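Local atomic coordinates of probable ss-1,3-N-acetylglucosaminyltransferase (Staphylococcus aureus, PDB entry 6H4F), a protein that is a probable glycosyltransferase of family 2, a group of enzymes built on the GT-A fold. Residues Tyr170-Leu175 and Glu198-Thr203; Pro93-Leu98 and Ile188-Phe193. All coordinates share one frame; numbering follows the deposited sequence.

Contact 1 of 2, residues Tyr170-Leu175 and Glu198-Thr203; sequences YALSVL and EDQLFT. With FQ8 ([(2~{R},3~{S},4~{S})-2,3,4,5-tetrakis(oxidanyl)pentyl] [(2~{R},3~{R},4~{S})-2,3,4-tris(oxidanyl)-5-[oxidanyl-[(2~{R},3~{S},4~{S})-2,3,4-tris(oxidanyl)-5-phosphonooxy-pentoxy]phosphoryl]oxy-pentyl] hydrogen phosphate), chain M.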
loop_
_atom_site.group_PDB
_atom_site.type_symbol
_atom_site.label_atom_id
_atom_site.label_comp_id
_atom_site.label_asym_id
_atom_site.label_seq_id
_atom_site.Cartn_x
_atom_site.Cartn_y
_atom_site.Cartn_z
ATOM N N TYR A 170 9.309 19.980 19.145
ATOM C CA TYR A 170 8.092 20.453 18.524
ATOM C C TYR A 170 7.885 21.968 18.745
ATOM O O TYR A 170 6.835 22.513 18.378
ATOM C CB TYR A 170 6.898 19.661 19.034
ATOM C CG TYR A 170 6.899 18.219 18.586
ATOM C CD1 TYR A 170 6.543 17.897 17.306
ATOM C CD2 TYR A 170 7.231 17.180 19.444
ATOM C CE1 TYR A 170 6.513 16.584 16.860
ATOM C CE2 TYR A 170 7.224 15.862 19.027
ATOM C CZ TYR A 170 6.859 15.558 17.726
ATOM O OH TYR A 170 6.822 14.262 17.282
ATOM N N ALA A 171 8.882 22.670 19.293
ATOM C CA ALA A 171 8.769 24.128 19.513
ATOM C C ALA A 171 10.132 24.776 19.254
ATOM O O ALA A 171 10.805 25.231 20.199
ATOM C CB ALA A 171 8.300 24.401 20.916
ATOM N N LEU A 172 10.554 24.765 17.986
ATOM C CA LEU A 172 11.914 25.124 17.611
ATOM C C LEU A 172 12.016 26.543 17.021
ATOM O O LEU A 172 13.079 26.897 16.513
ATOM C CB LEU A 172 12.409 24.085 16.602
ATOM C CG LEU A 172 12.745 22.718 17.175
ATOM C CD1 LEU A 172 13.185 21.777 16.077
ATOM C CD2 LEU A 172 13.823 22.791 18.240
ATOM N N SER A 173 10.959 27.362 17.116
ATOM C CA SER A 173 11.078 28.799 16.746
ATOM C C SER A 173 12.159 29.450 17.620
ATOM O O SER A 173 12.517 28.914 18.687
ATOM C CB SER A 173 9.767 29.531 16.892
ATOM O OG SER A 173 9.570 29.968 18.243
ATOM N N VAL A 174 12.652 30.616 17.204
ATOM C CA VAL A 174 13.584 31.387 18.039
ATOM C C VAL A 174 12.837 32.452 18.852
ATOM O O VAL A 174 13.466 33.342 19.409
ATOM C CB VAL A 174 14.725 31.998 17.222
ATOM C CG1 VAL A 174 15.609 30.923 16.634
ATOM C CG2 VAL A 174 14.231 32.926 16.141
ATOM N N LEU A 175 11.516 32.322 18.977
ATOM C CA LEU A 175 10.698 33.288 19.730
ATOM C C LEU A 175 10.757 32.927 21.219
ATOM O O LEU A 175 9.769 32.510 21.845
ATOM C CB LEU A 175 9.278 33.286 19.149
ATOM C CG LEU A 175 9.224 33.415 17.627
ATOM C CD1 LEU A 175 7.792 33.307 17.098
ATOM C CD2 LEU A 175 9.884 34.717 17.161
ATOM N N GLU A 198 15.789 27.738 9.015
ATOM C CA GLU A 198 17.047 28.274 9.536
ATOM C C GLU A 198 16.879 28.624 11.018
ATOM O O GLU A 198 17.850 28.599 11.780
ATOM C CB GLU A 198 17.511 29.499 8.749
ATOM C CG GLU A 198 17.867 29.219 7.299
ATOM C CD GLU A 198 19.131 28.408 7.034
ATOM O OE1 GLU A 198 19.505 28.283 5.847
ATOM O OE2 GLU A 198 19.749 27.904 7.998
ATOM N N ASP A 199 15.648 28.935 11.417
ATOM C CA ASP A 199 15.334 29.197 12.803
ATOM C C ASP A 199 15.419 27.886 13.598
ATOM O O ASP A 199 15.973 27.874 14.688
ATOM C CB ASP A 199 13.981 29.900 12.934
ATOM C CG ASP A 199 12.804 29.108 12.389
ATOM O OD1 ASP A 199 13.007 28.299 11.438
ATOM O OD2 ASP A 199 11.687 29.299 12.929
ATOM N N GLN A 200 14.894 26.786 13.044
ATOM C CA GLN A 200 15.016 25.477 13.689
ATOM C C GLN A 200 16.498 25.146 13.912
ATOM O O GLN A 200 16.885 24.673 14.987
ATOM C CB GLN A 200 14.399 24.353 12.863
ATOM C CG GLN A 200 12.885 24.405 12.743
ATOM C CD GLN A 200 12.385 23.227 11.937
ATOM O OE1 GLN A 200 12.688 22.067 12.225
ATOM N NE2 GLN A 200 11.657 23.522 10.866
ATOM N N LEU A 201 17.327 25.398 12.896
ATOM C CA LEU A 201 18.724 25.028 12.976
ATOM C C LEU A 201 19.390 25.821 14.101
ATOM O O LEU A 201 20.209 25.279 14.860
ATOM C CB LEU A 201 19.420 25.270 11.636
ATOM C CG LEU A 201 20.937 25.118 11.652
ATOM C CD1 LEU A 201 21.356 23.727 12.121
ATOM C CD2 LEU A 201 21.523 25.406 10.278
ATOM N N PHE A 202 19.042 27.108 14.215
ATOM C CA PHE A 202 19.597 27.948 15.261
ATOM C C PHE A 202 19.250 27.377 16.637
ATOM O O PHE A 202 20.108 27.252 17.492
ATOM C CB PHE A 202 19.091 29.382 15.134
ATOM C CG PHE A 202 19.730 30.346 16.101
ATOM C CD1 PHE A 202 19.238 30.506 17.381
ATOM C CD2 PHE A 202 20.850 31.072 15.726
ATOM C CE1 PHE A 202 19.840 31.392 18.267
ATOM C CE2 PHE A 202 21.439 31.963 16.609
ATOM C CZ PHE A 202 20.930 32.132 17.877
ATOM N N THR A 203 17.972 27.060 16.848
ATOM C CA THR A 203 17.499 26.571 18.138
ATOM C C THR A 203 18.148 25.213 18.450
ATOM O O THR A 203 18.521 24.946 19.596
ATOM C CB THR A 203 15.973 26.502 18.165
ATOM O OG1 THR A 203 15.476 27.818 17.889
ATOM C CG2 THR A 203 15.446 26.021 19.491
HETATM O OAN FQ8 M . 5.055 10.911 20.601
HETATM P PBL FQ8 M . 5.190 11.810 19.277
HETATM O OAO FQ8 M . 5.111 10.765 18.066
HETATM O OAA FQ8 M . 6.453 12.571 19.265
HETATM O OAX FQ8 M . 3.863 12.700 19.196
HETATM C CAS FQ8 M . 3.893 14.070 18.800
HETATM C CBE FQ8 M . 2.595 14.741 19.257
HETATM O OAG FQ8 M . 1.471 14.021 18.753
HETATM C CBJ FQ8 M . 2.543 16.196 18.777
HETATM O OAL FQ8 M . 3.132 16.340 17.484
HETATM C CBF FQ8 M . 3.315 17.047 19.773
HETATM O OAH FQ8 M . 2.602 17.041 21.007
HETATM C CAU FQ8 M . 3.461 18.478 19.241
HETATM O OAZ FQ8 M . 2.192 18.985 18.824
HETATM P PBN FQ8 M . 1.826 20.538 19.059
HETATM O OAQ FQ8 M . 2.307 20.863 20.553
HETATM O OAC FQ8 M . 0.380 20.789 18.885
HETATM O OBB FQ8 M . 2.756 21.402 18.085
HETATM C CAW FQ8 M . 2.678 21.217 16.670
HETATM C CBH FQ8 M . 3.904 21.815 15.972
HETATM O OAJ FQ8 M . 5.049 21.718 16.818
HETATM C CBK FQ8 M . 3.637 23.281 15.621
HETATM O OAM FQ8 M . 2.304 23.414 15.128
HETATM C CBG FQ8 M . 4.620 23.752 14.546
HETATM O OAI FQ8 M . 4.520 22.904 13.405
HETATM C CAV FQ8 M . 6.044 23.698 15.093
HETATM O OBA FQ8 M . 6.804 24.786 14.572
HETATM P PBM FQ8 M . 7.998 25.407 15.450
HETATM O OAP FQ8 M . 8.888 24.143 15.893
HETATM O OAB FQ8 M . 7.477 26.158 16.614
HETATM O OAY FQ8 M . 8.911 26.288 14.472
HETATM C CAT FQ8 M . 8.981 26.005 13.073
HETATM C CBD FQ8 M . 8.780 27.297 12.273
HETATM O OAF FQ8 M . 9.376 28.401 12.962
HETATM C CBI FQ8 M . 9.424 27.154 10.888
HETATM O OAK FQ8 M . 10.651 26.429 10.993
HETATM C CBC FQ8 M . 8.476 26.421 9.932
HETATM O OAE FQ8 M . 7.587 25.577 10.668
HETATM C CAR FQ8 M . 7.667 27.449 9.139
HETATM O OAD FQ8 M . 7.368 26.925 7.843
HETATM O O HOH W 1 11.430 31.493 14.566
#
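Val174 lays its CG1 methyl against helix 198-207 of the GT-A glycosyltransferase fold, 3.7 Å from CD1 of Phe202 and close to the Asp199 carbonyl. Its chi1 of -65° sets that methyl beside the backbone N and turns it to the helix. Next to it Thr203 OG1 sits 2.9 Å from Leu172 O and 3.2 Å from Asp199 O; its single proton could go to either carbonyl. The leucine side chain crosses that of Gln200 at about a right angle and carries CD2 to the Thr203 methyl.

Loop and helix together make one wall of the site that holds FQ8. Leu172 N donates almost straight to phosphate oxygen OAP (2.7 Å, 174°), and further along the ligand Tyr170 OH donates to OAA. Asp199 takes two ligand hydroxyls, OAK on OD1 and OAF on OD2. OAK also accepts from Gln200 NE2, while OE1 of that amide is hydrogen-bonded to Tyr274 OH; partners at both ends set the amide's orientation. Ser173 OG accepts from Leu175 N in an ST turn. One water bridges loop and helix, accepting from Val174 N and donating to Asp199 OD2 at 2.7 Å.

Contact 2 of 2, residues Pro93-Leu98 and Ile188-Phe193; sequences PRNTGL and IKFKTF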
loop_
_atom_site.group_PDB
_atom_site.type_symbol
_atom_site.label_atom_id
_atom_site.label_comp_id
_atom_site.label_asym_id
_atom_site.label_seq_id
_atom_site.Cartn_x
_atom_site.Cartn_y
_atom_site.Cartn_z
ATOM N N PRO A 93 19.139 40.137 9.213
ATOM C CA PRO A 93 18.795 41.097 10.261
ATOM C C PRO A 93 18.934 40.549 11.688
ATOM O O PRO A 93 19.358 41.276 12.568
ATOM C CB PRO A 93 17.353 41.516 9.944
ATOM C CG PRO A 93 16.853 40.567 8.889
ATOM C CD PRO A 93 18.060 39.951 8.232
ATOM N N ARG A 94 18.598 39.278 11.910
ATOM C CA ARG A 94 18.775 38.667 13.244
ATOM C C ARG A 94 20.261 38.598 13.615
ATOM O O ARG A 94 20.623 38.887 14.746
ATOM C CB ARG A 94 18.117 37.293 13.312
ATOM C CG ARG A 94 16.601 37.355 13.463
ATOM C CD ARG A 94 16.006 35.974 13.276
ATOM N NE ARG A 94 14.578 35.922 13.565
ATOM C CZ ARG A 94 13.769 34.947 13.169
ATOM N NH1 ARG A 94 14.235 33.976 12.389
ATOM N NH2 ARG A 94 12.505 34.945 13.576
ATOM N N ASN A 95 21.119 38.231 12.662
ATOM C CA ASN A 95 22.582 38.208 12.886
ATOM C C ASN A 95 23.088 39.616 13.206
ATOM O O ASN A 95 23.931 39.781 14.090
ATOM C CB ASN A 95 23.338 37.621 11.696
ATOM C CG ASN A 95 23.221 36.112 11.620
ATOM O OD1 ASN A 95 23.038 35.454 12.642
ATOM N ND2 ASN A 95 23.323 35.564 10.425
ATOM N N THR A 96 22.572 40.619 12.486
ATOM C CA THR A 96 22.936 42.014 12.736
ATOM C C THR A 96 22.605 42.374 14.189
ATOM O O THR A 96 23.434 42.927 14.916
ATOM C CB THR A 96 22.225 42.953 11.762
ATOM O OG1 THR A 96 22.521 42.534 10.430
ATOM C CG2 THR A 96 22.624 44.400 11.949
ATOM N N GLY A 97 21.378 42.043 14.609
ATOM C CA GLY A 97 20.927 42.253 15.982
ATOM C C GLY A 97 21.826 41.593 17.018
ATOM O O GLY A 97 22.107 42.180 18.059
ATOM N N LEU A 98 22.269 40.356 16.744
ATOM C CA LEU A 98 23.135 39.620 17.686
ATOM C C LEU A 98 24.473 40.339 17.872
ATOM O O LEU A 98 24.980 40.412 18.994
ATOM C CB LEU A 98 23.382 38.201 17.167
ATOM C CG LEU A 98 22.279 37.191 17.478
ATOM C CD1 LEU A 98 22.611 35.867 16.833
ATOM C CD2 LEU A 98 22.088 37.026 18.962
ATOM N N ILE A 188 27.285 30.834 17.391
ATOM C CA ILE A 188 26.035 30.422 16.766
ATOM C C ILE A 188 25.455 31.621 16.007
ATOM O O ILE A 188 25.148 32.643 16.587
ATOM C CB ILE A 188 25.041 29.879 17.811
ATOM C CG1 ILE A 188 25.673 28.813 18.708
ATOM C CG2 ILE A 188 23.770 29.388 17.128
ATOM C CD1 ILE A 188 24.738 28.271 19.768
ATOM N N LYS A 189 25.310 31.460 14.699
ATOM C CA LYS A 189 24.805 32.458 13.782
ATOM C C LYS A 189 23.674 31.809 12.980
ATOM O O LYS A 189 23.733 30.609 12.692
ATOM C CB LYS A 189 25.908 32.933 12.828
ATOM C CG LYS A 189 27.019 33.766 13.475
ATOM C CD LYS A 189 28.308 33.945 12.673
ATOM C CE LYS A 189 28.147 34.601 11.312
ATOM N NZ LYS A 189 27.354 35.857 11.369
ATOM N N PHE A 190 22.676 32.608 12.597
ATOM C CA PHE A 190 21.690 32.166 11.651
ATOM C C PHE A 190 22.378 31.954 10.300
ATOM O O PHE A 190 23.201 32.766 9.880
ATOM C CB PHE A 190 20.540 33.173 11.530
ATOM C CG PHE A 190 19.702 33.259 12.776
ATOM C CD1 PHE A 190 18.621 32.415 12.979
ATOM C CD2 PHE A 190 19.998 34.201 13.747
ATOM C CE1 PHE A 190 17.869 32.505 14.133
ATOM C CE2 PHE A 190 19.219 34.297 14.889
ATOM C CZ PHE A 190 18.168 33.448 15.086
ATOM N N LYS A 191 22.025 30.859 9.633
ATOM C CA LYS A 191 22.530 30.575 8.298
ATOM C C LYS A 191 21.511 31.124 7.288
ATOM O O LYS A 191 20.340 31.349 7.594
ATOM C CB LYS A 191 22.790 29.077 8.088
ATOM C CG LYS A 191 23.628 28.356 9.138
ATOM C CD LYS A 191 25.069 28.814 9.270
ATOM C CE LYS A 191 25.798 28.097 10.392
ATOM N N THR A 192 21.979 31.320 6.054
ATOM C CA THR A 192 21.209 31.998 4.997
ATOM C C THR A 192 21.067 31.120 3.735
ATOM O O THR A 192 20.606 31.604 2.721
ATOM C CB THR A 192 21.883 33.329 4.647
ATOM O OG1 THR A 192 23.169 33.023 4.123
ATOM C CG2 THR A 192 22.086 34.240 5.835
ATOM N N PHE A 193 21.435 29.832 3.809
ATOM C CA PHE A 193 21.418 28.913 2.664
ATOM C C PHE A 193 19.985 28.744 2.133
ATOM O O PHE A 193 19.777 28.773 0.922
ATOM C CB PHE A 193 22.022 27.550 3.039
#
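Asn95 OD1 accepts from the backbone N of Phe190 at 2.9 Å, while the other half of the same amide, ND2, donates to Phe190 O. One asparagine thus reads both polar backbone groups of a single residue, a two-bond pairing that ties helix 91-100 of the GT-A domain to the loop leading into helix 198-207. The two bonds differ in quality. The N-H of Phe190 arrives in the carbonyl plane of the amide, on a lone pair of OD1, but is bent to 144°; the ND2 bond is nearly straight at 172°, with Phe190 O lying in the amide plane, although ND2 itself is tilted from the carbonyl plane of Phe190. With both ends engaged, the amide is held against flipping. Lys189 CB lies alongside OD1 at 3.8 Å.

The phenylalanine side chain points toward the helix, where Arg94 meets it. Arg94 runs extended from CG to NE, and this shape carries its CD over one face of the Phe190 ring, a CH-pi contact 4.0 Å from the ring centroid, with CB of the arginine 3.6 Å from Phe190 CE2. Beyond the ring the guanidinium is anchored by a salt bridge from NH2 to Asp110. Phe202 stacks on the same phenylalanine and Phe108 meets it edge-to-face. Leu98 adds its CD1 at 4.2 Å from Phe190 CE2. At the ring edge, near its plane, Asn95 OD1 comes within 3.5 Å of Phe190 CD2.

In the fold
Both contacts are mostly buried, but the centre of contact 1 lies about 2 Å from the centre of the chain and that of contact 2 about 12 Å from the same point, with the exposed Lys189 at its margin. They share no element: contact 1 sets helix 198-207 against the loop before strand 177-179, whereas contact 2 sets helix 91-100 against the loop after helix 180-185. Their segments alternate along the chain, and they touch where Phe202 packs on Ile188 and Glu198 lies against Lys191. The chemistry follows position. Contact 1 turns several of its polar groups to the ligand, through phosphate and hydroxyl bonds; contact 2 spends its amide on backbone groups and fills in with hydrocarbon.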